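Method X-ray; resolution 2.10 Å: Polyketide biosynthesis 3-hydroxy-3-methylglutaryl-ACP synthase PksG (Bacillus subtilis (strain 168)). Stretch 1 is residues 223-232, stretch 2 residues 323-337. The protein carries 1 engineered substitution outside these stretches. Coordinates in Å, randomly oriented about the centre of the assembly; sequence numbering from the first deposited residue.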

ATOM      1  N   CYS A 223     -15.840   7.521 -14.079  1.00 22.87           N
ATOM      2  CA  CYS A 223     -15.302   7.984 -12.814  1.00 24.87           C
ATOM      3  C   CYS A 223     -15.038   9.487 -12.823  1.00 26.29           C
ATOM      4  O   CYS A 223     -15.241  10.152 -11.806  1.00 21.93           O
ATOM      5  CB  CYS A 223     -14.045   7.257 -12.361  1.00 25.07           C
ATOM      6  SG  CYS A 223     -14.117   5.451 -12.026  1.00 25.97           S
ATOM      7  N   CYS A 224     -14.569  10.021 -13.953  1.00 27.52           N
ATOM      8  CA  CYS A 224     -14.418  11.467 -14.060  1.00 27.94           C
ATOM      9  C   CYS A 224     -15.726  12.227 -13.700  1.00 28.08           C
ATOM     10  O   CYS A 224     -15.721  13.188 -12.904  1.00 27.67           O
ATOM     11  CB  CYS A 224     -13.913  11.830 -15.447  1.00 29.32           C
ATOM     12  SG  CYS A 224     -13.329  13.497 -15.462  1.00 29.50           S
ATOM     13  N   GLU A 225     -16.864  11.752 -14.185  1.00 26.31           N
ATOM     14  CA  GLU A 225     -18.143  12.387 -13.827  1.00 26.04           C
ATOM     15  C   GLU A 225     -18.595  12.078 -12.391  1.00 26.74           C
ATOM     16  O   GLU A 225     -19.093  12.964 -11.684  1.00 22.22           O
ATOM     17  CB  GLU A 225     -19.226  11.965 -14.822  1.00 29.85           C
ATOM     18  CG  GLU A 225     -20.664  12.124 -14.335  1.00 34.68           C
ATOM     19  CD  GLU A 225     -21.680  11.593 -15.348  1.00 42.99           C
ATOM     20  OE1 GLU A 225     -21.315  11.409 -16.541  1.00 40.95           O
ATOM     21  OE2 GLU A 225     -22.849  11.341 -14.947  1.00 50.48           O
ATOM     22  N   GLN A 226     -18.469  10.828 -11.936  1.00 27.70           N
ATOM     23  CA  GLN A 226     -18.964  10.514 -10.587  1.00 27.88           C
ATOM     24  C   GLN A 226     -18.136  11.169  -9.523  1.00 24.65           C
ATOM     25  O   GLN A 226     -18.662  11.669  -8.528  1.00 22.65           O
ATOM     26  CB  GLN A 226     -19.035   9.013 -10.334  1.00 28.56           C
ATOM     27  CG  GLN A 226     -20.090   8.334 -11.192  1.00 32.46           C
ATOM     28  CD  GLN A 226     -21.513   8.794 -10.893  1.00 31.56           C
ATOM     29  OE1 GLN A 226     -22.368   8.837 -11.781  1.00 38.28           O
ATOM     30  NE2 GLN A 226     -21.766   9.135  -9.641  1.00 31.27           N
ATOM     31  N   THR A 227     -16.834  11.209  -9.726  1.00 22.64           N
ATOM     32  CA  THR A 227     -15.992  11.840  -8.704  1.00 22.00           C
ATOM     33  C   THR A 227     -16.390  13.294  -8.499  1.00 21.43           C
ATOM     34  O   THR A 227     -16.474  13.796  -7.365  1.00 21.53           O
ATOM     35  CB  THR A 227     -14.476  11.694  -9.022  1.00 21.97           C
ATOM     36  OG1 THR A 227     -14.174  12.186 -10.325  1.00 20.27           O
ATOM     37  CG2 THR A 227     -14.037  10.266  -8.908  1.00 20.88           C
ATOM     38  N   PHE A 228     -16.680  13.998  -9.590  1.00 22.38           N
ATOM     39  CA  PHE A 228     -17.060  15.406  -9.459  1.00 21.41           C
ATOM     40  C   PHE A 228     -18.406  15.571  -8.781  1.00 21.81           C
ATOM     41  O   PHE A 228     -18.588  16.467  -7.965  1.00 21.27           O
ATOM     42  CB  PHE A 228     -17.038  16.188 -10.796  1.00 22.31           C
ATOM     43  CG  PHE A 228     -17.251  17.668 -10.592  1.00 23.39           C
ATOM     44  CD1 PHE A 228     -16.299  18.410  -9.951  1.00 23.79           C
ATOM     45  CD2 PHE A 228     -18.459  18.281 -10.926  1.00 24.37           C
ATOM     46  CE1 PHE A 228     -16.508  19.758  -9.657  1.00 25.50           C
ATOM     47  CE2 PHE A 228     -18.658  19.638 -10.652  1.00 27.19           C
ATOM     48  CZ  PHE A 228     -17.669  20.374 -10.036  1.00 26.10           C
ATOM     49  N   LEU A 229     -19.365  14.751  -9.184  1.00 25.04           N
ATOM     50  CA  LEU A 229     -20.665  14.635  -8.515  1.00 26.00           C
ATOM     51  C   LEU A 229     -20.473  14.432  -7.000  1.00 25.31           C
ATOM     52  O   LEU A 229     -21.096  15.154  -6.139  1.00 22.25           O
ATOM     53  CB  LEU A 229     -21.425  13.423  -9.074  1.00 30.33           C
ATOM     54  CG  LEU A 229     -22.905  13.471  -9.438  1.00 37.36           C
ATOM     55  CD1 LEU A 229     -22.987  13.545 -10.963  1.00 40.81           C
ATOM     56  CD2 LEU A 229     -23.713  12.271  -8.909  1.00 36.91           C
ATOM     57  N   GLU A 230     -19.589  13.495  -6.632  1.00 23.29           N
ATOM     58  CA  GLU A 230     -19.370  13.272  -5.180  1.00 26.86           C
ATOM     59  C   GLU A 230     -18.778  14.532  -4.483  1.00 26.59           C
ATOM     60  O   GLU A 230     -19.250  14.978  -3.416  1.00 28.23           O
ATOM     61  CB  GLU A 230     -18.529  12.030  -4.929  1.00 30.10           C
ATOM     62  CG  GLU A 230     -19.112  10.741  -5.518  1.00 37.27           C
ATOM     63  CD  GLU A 230     -20.182  10.068  -4.617  1.00 42.86           C
ATOM     64  OE1 GLU A 230     -20.656  10.703  -3.616  1.00 43.67           O
ATOM     65  OE2 GLU A 230     -20.547   8.894  -4.921  1.00 38.68           O
ATOM     66  N   TYR A 231     -17.770  15.128  -5.110  1.00 24.67           N
ATOM     67  CA  TYR A 231     -17.167  16.373  -4.609  1.00 25.13           C
ATOM     68  C   TYR A 231     -18.190  17.473  -4.397  1.00 24.40           C
ATOM     69  O   TYR A 231     -18.187  18.140  -3.380  1.00 25.22           O
ATOM     70  CB  TYR A 231     -16.142  16.832  -5.614  1.00 23.34           C
ATOM     71  CG  TYR A 231     -15.387  18.091  -5.283  1.00 26.18           C
ATOM     72  CD1 TYR A 231     -15.907  19.322  -5.642  1.00 26.48           C
ATOM     73  CD2 TYR A 231     -14.110  18.054  -4.709  1.00 24.11           C
ATOM     74  CE1 TYR A 231     -15.226  20.491  -5.402  1.00 26.83           C
ATOM     75  CE2 TYR A 231     -13.420  19.223  -4.464  1.00 25.69           C
ATOM     76  CZ  TYR A 231     -13.989  20.439  -4.814  1.00 27.57           C
ATOM     77  OH  TYR A 231     -13.360  21.637  -4.648  1.00 26.87           O
ATOM     78  N   GLN A 232     -19.035  17.671  -5.400  1.00 27.29           N
ATOM     79  CA  GLN A 232     -20.151  18.626  -5.348  1.00 28.11           C
ATOM     80  C   GLN A 232     -21.112  18.335  -4.210  1.00 28.40           C
ATOM     81  O   GLN A 232     -21.579  19.240  -3.528  1.00 30.40           O
ATOM     82  CB  GLN A 232     -20.968  18.555  -6.654  1.00 27.60           C
ATOM     83  CG  GLN A 232     -20.350  19.270  -7.827  1.00 30.07           C
ATOM     84  CD  GLN A 232     -21.340  19.450  -8.962  1.00 30.71           C
ATOM     85  OE1 GLN A 232     -21.947  18.495  -9.425  1.00 34.03           O
ATOM     86  NE2 GLN A 232     -21.519  20.675  -9.390  1.00 33.34           N
ATOM     87  N   CYS A 323      -8.147  18.441  -9.316  1.00 23.70           N
ATOM     88  CA  CYS A 323      -7.391  17.252  -9.704  1.00 22.30           C
ATOM     89  C   CYS A 323      -8.236  15.993  -9.776  1.00 22.12           C
ATOM     90  O   CYS A 323      -8.902  15.639  -8.821  1.00 22.47           O
ATOM     91  CB  CYS A 323      -6.297  16.990  -8.695  1.00 23.86           C
ATOM     92  SG  CYS A 323      -4.964  18.204  -8.562  1.00 24.90           S
ATOM     93  N   PHE A 324      -8.104  15.250 -10.873  1.00 20.22           N
ATOM     94  CA  PHE A 324      -8.822  14.010 -11.069  1.00 19.15           C
ATOM     95  C   PHE A 324      -7.854  12.897 -11.177  1.00 17.82           C
ATOM     96  O   PHE A 324      -7.086  12.888 -12.081  1.00 17.97           O
ATOM     97  CB  PHE A 324      -9.640  14.033 -12.356  1.00 18.90           C
ATOM     98  CG  PHE A 324     -10.249  12.714 -12.691  1.00 19.59           C
ATOM     99  CD1 PHE A 324     -11.207  12.146 -11.848  1.00 20.09           C
ATOM    100  CD2 PHE A 324      -9.870  12.036 -13.819  1.00 19.65           C
ATOM    101  CE1 PHE A 324     -11.776  10.912 -12.130  1.00 21.69           C
ATOM    102  CE2 PHE A 324     -10.427  10.801 -14.123  1.00 21.97           C
ATOM    103  CZ  PHE A 324     -11.376  10.226 -13.271  1.00 21.99           C
ATOM    104  N   SER A 325      -7.966  11.912 -10.303  1.00 18.41           N
ATOM    105  CA  SER A 325      -7.146  10.692 -10.328  1.00 17.00           C
ATOM    106  C   SER A 325      -7.938   9.449 -10.716  1.00 16.97           C
ATOM    107  O   SER A 325      -9.102   9.247 -10.290  1.00 16.88           O
ATOM    108  CB  SER A 325      -6.558  10.504  -8.906  1.00 18.26           C
ATOM    109  OG  SER A 325      -6.000   9.230  -8.668  1.00 18.77           O
ATOM    110  N   TYR A 326      -7.295   8.576 -11.498  1.00 18.92           N
ATOM    111  CA  TYR A 326      -7.908   7.331 -11.902  1.00 20.06           C
ATOM    112  C   TYR A 326      -6.885   6.241 -11.856  1.00 19.41           C
ATOM    113  O   TYR A 326      -5.796   6.388 -12.346  1.00 20.18           O
ATOM    114  CB  TYR A 326      -8.429   7.386 -13.337  1.00 19.01           C
ATOM    115  CG  TYR A 326      -9.043   6.041 -13.768  1.00 18.84           C
ATOM    116  CD1 TYR A 326      -8.357   5.152 -14.569  1.00 18.26           C
ATOM    117  CD2 TYR A 326     -10.331   5.670 -13.331  1.00 19.52           C
ATOM    118  CE1 TYR A 326      -8.923   3.927 -14.927  1.00 19.02           C
ATOM    119  CE2 TYR A 326     -10.887   4.449 -13.680  1.00 19.65           C
ATOM    120  CZ  TYR A 326     -10.175   3.587 -14.481  1.00 19.39           C
ATOM    121  OH  TYR A 326     -10.733   2.376 -14.764  1.00 19.52           O
ATOM    122  N   GLY A 327      -7.280   5.108 -11.356  1.00 20.01           N
ATOM    123  CA  GLY A 327      -6.510   3.929 -11.591  1.00 20.03           C
ATOM    124  C   GLY A 327      -7.426   2.816 -11.993  1.00 20.34           C
ATOM    125  O   GLY A 327      -8.548   2.708 -11.499  1.00 20.75           O
ATOM    126  N   SER A 328      -6.915   1.961 -12.867  1.00 19.84           N
ATOM    127  CA  SER A 328      -7.577   0.763 -13.262  1.00 20.15           C
ATOM    128  C   SER A 328      -7.914  -0.116 -12.137  1.00 17.90           C
ATOM    129  O   SER A 328      -7.140  -0.224 -11.204  1.00 17.76           O
ATOM    130  CB  SER A 328      -6.646  -0.052 -14.173  1.00 23.29           C
ATOM    131  OG  SER A 328      -6.578   0.578 -15.407  1.00 26.05           O
ATOM    132  N   GLY A 329      -9.028  -0.832 -12.247  1.00 17.11           N
ATOM    133  CA  GLY A 329      -9.249  -1.915 -11.314  1.00 18.86           C
ATOM    134  C   GLY A 329     -10.534  -1.976 -10.521  1.00 22.01           C
ATOM    135  O   GLY A 329     -11.036  -3.092 -10.350  1.00 24.06           O
ATOM    136  N   CYS A 330     -11.083  -0.847 -10.007  1.00 19.03           N
ATOM    137  CA  CYS A 330     -10.634   0.512 -10.253  1.00 19.56           C
ATOM    138  C   CYS A 330     -10.970   1.388  -9.034  1.00 18.79           C
ATOM    139  O   CYS A 330     -11.802   1.010  -8.226  1.00 18.18           O
ATOM    140  CB  CYS A 330     -11.356   1.122 -11.436  1.00 22.10           C
ATOM    141  SG  CYS A 330     -12.951   1.950 -11.059  1.00 24.96           S
ATOM    142  N   CYS A 331     -10.277   2.499  -8.889  1.00 17.96           N
ATOM    143  CA  CYS A 331     -10.616   3.531  -7.872  1.00 19.59           C
ATOM    144  C   CYS A 331     -10.270   4.896  -8.453  1.00 19.60           C
ATOM    145  O   CYS A 331      -9.400   4.984  -9.354  1.00 23.07           O
ATOM    146  CB  CYS A 331      -9.892   3.316  -6.486  1.00 18.27           C
ATOM    147  SG  CYS A 331     -10.685   4.256  -5.130  1.00 20.20           S
ATOM    148  N   SER A 332     -10.918   5.944  -7.935  1.00 18.52           N
ATOM    149  CA  SER A 332     -10.719   7.269  -8.452  1.00 18.89           C
ATOM    150  C   SER A 332     -11.062   8.347  -7.417  1.00 19.93           C
ATOM    151  O   SER A 332     -11.686   8.069  -6.404  1.00 20.36           O
ATOM    152  CB  SER A 332     -11.533   7.480  -9.745  1.00 19.02           C
ATOM    153  OG  SER A 332     -12.935   7.401  -9.569  1.00 19.89           O
ATOM    154  N   GLU A 333     -10.608   9.575  -7.664  1.00 19.39           N
ATOM    155  CA  GLU A 333     -10.828  10.663  -6.744  1.00 19.18           C
ATOM    156  C   GLU A 333     -10.662  12.035  -7.428  1.00 20.42           C
ATOM    157  O   GLU A 333      -9.738  12.228  -8.206  1.00 20.86           O
ATOM    158  CB  GLU A 333      -9.886  10.604  -5.544  1.00 18.92           C
ATOM    159  CG  GLU A 333     -10.201  11.644  -4.411  1.00 19.68           C
ATOM    160  CD  GLU A 333      -9.546  11.299  -3.033  1.00 22.15           C
ATOM    161  OE1 GLU A 333      -9.545  12.143  -2.106  1.00 24.81           O
ATOM    162  OE2 GLU A 333      -9.025  10.169  -2.830  1.00 23.29           O
ATOM    163  N   PHE A 334     -11.539  12.980  -7.058  1.00 19.82           N
ATOM    164  CA  PHE A 334     -11.419  14.339  -7.469  1.00 19.77           C
ATOM    165  C   PHE A 334     -11.222  15.159  -6.237  1.00 19.69           C
ATOM    166  O   PHE A 334     -11.995  15.068  -5.314  1.00 20.09           O
ATOM    167  CB  PHE A 334     -12.668  14.802  -8.219  1.00 19.33           C
ATOM    168  CG  PHE A 334     -12.572  16.194  -8.714  1.00 20.15           C
ATOM    169  CD1 PHE A 334     -13.023  17.256  -7.935  1.00 19.54           C
ATOM    170  CD2 PHE A 334     -12.016  16.461  -9.954  1.00 20.47           C
ATOM    171  CE1 PHE A 334     -12.906  18.546  -8.394  1.00 22.33           C
ATOM    172  CE2 PHE A 334     -11.908  17.764 -10.431  1.00 20.64           C
ATOM    173  CZ  PHE A 334     -12.330  18.807  -9.652  1.00 21.94           C
ATOM    174  N   TYR A 335     -10.230  16.023  -6.259  1.00 19.78           N
ATOM    175  CA  TYR A 335      -9.987  16.895  -5.153  1.00 20.19           C
ATOM    176  C   TYR A 335      -9.314  18.164  -5.646  1.00 21.77           C
ATOM    177  O   TYR A 335      -8.946  18.267  -6.804  1.00 21.80           O
ATOM    178  CB  TYR A 335      -9.059  16.196  -4.148  1.00 21.07           C
ATOM    179  CG  TYR A 335      -7.790  15.582  -4.700  1.00 21.01           C
ATOM    180  CD1 TYR A 335      -7.817  14.476  -5.516  1.00 21.31           C
ATOM    181  CD2 TYR A 335      -6.541  16.109  -4.361  1.00 23.48           C
ATOM    182  CE1 TYR A 335      -6.650  13.893  -5.977  1.00 22.12           C
ATOM    183  CE2 TYR A 335      -5.375  15.545  -4.822  1.00 24.34           C
ATOM    184  CZ  TYR A 335      -5.433  14.439  -5.621  1.00 23.59           C
ATOM    185  OH  TYR A 335      -4.260  13.880  -6.035  1.00 30.29           O
ATOM    186  N   SER A 336      -9.149  19.124  -4.746  1.00 23.21           N
ATOM    187  CA  SER A 336      -8.749  20.452  -5.125  1.00 24.45           C
ATOM    188  C   SER A 336      -7.785  21.006  -4.121  1.00 23.56           C
ATOM    189  O   SER A 336      -7.680  20.491  -2.998  1.00 24.68           O
ATOM    190  CB  SER A 336      -9.962  21.374  -5.216  1.00 24.46           C
ATOM    191  OG  SER A 336     -10.536  21.527  -3.953  1.00 25.12           O
ATOM    192  N   GLY A 337      -7.026  21.993  -4.576  1.00 20.82           N
ATOM    193  CA  GLY A 337      -6.088  22.703  -3.739  1.00 23.75           C
ATOM    194  C   GLY A 337      -5.656  24.020  -4.367  1.00 25.89           C
ATOM    195  O   GLY A 337      -5.891  24.246  -5.581  1.00 24.26           O
TER

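A helix can pack against a β-hairpin when both elements present side chains at similar intervals, and this contact in PksG is an example. Residues 323-327 and 331-337 form two strands paired by backbone hydrogen bonds, among them S325 N to E333 O and E333 N to S325 O, and joined by a tight turn with a cis peptide bond before C330. The helix 223-232 crosses strand 331-337 at 48° between N-to-C directions, with the axes approaching to 7.2 Å. The backbones come closest at T227 and F334, whose CA atoms lie 5.4 Å apart.

The side chains follow the repeats of the two elements. On the helix, C223, T227 and Y231, spaced four residues apart, point their CA-to-CB bonds toward the hairpin; on the second strand the alternate residues S332, F334 and S336 point back, while C331, E333 and Y335 point away.

F334 is the centre of an aromatic cluster. The edge of F228 meets its face, with ring centroids 5.4 Å apart, and its own edge meets the face of Y231, with centroids at 5.0 Å; both pairs of planes stand at 90°. Y231 reaches further along the strand, where its OH donates a hydrogen bond to S336 OG at 2.9 Å, the one hydrogen bond between the stretches.

F324, on the first strand, receives C224 over one face: SG lies 4.1 Å from the centroid of the F324 ring, almost on the ring normal. T227 OG1 sits at the edge of the same ring, 3.3 Å from F324 CE1, but spends its hydrogen bond within the helix, on C223 O at 2.7 Å. T227 CG2 meanwhile packs 3.1 Å from S332 OG. At the turn end, C223 SG lies 3.8 Å from C330 SG, too far for a disulfide, and 3.8 Å from Y326 CE2 at the ring edge.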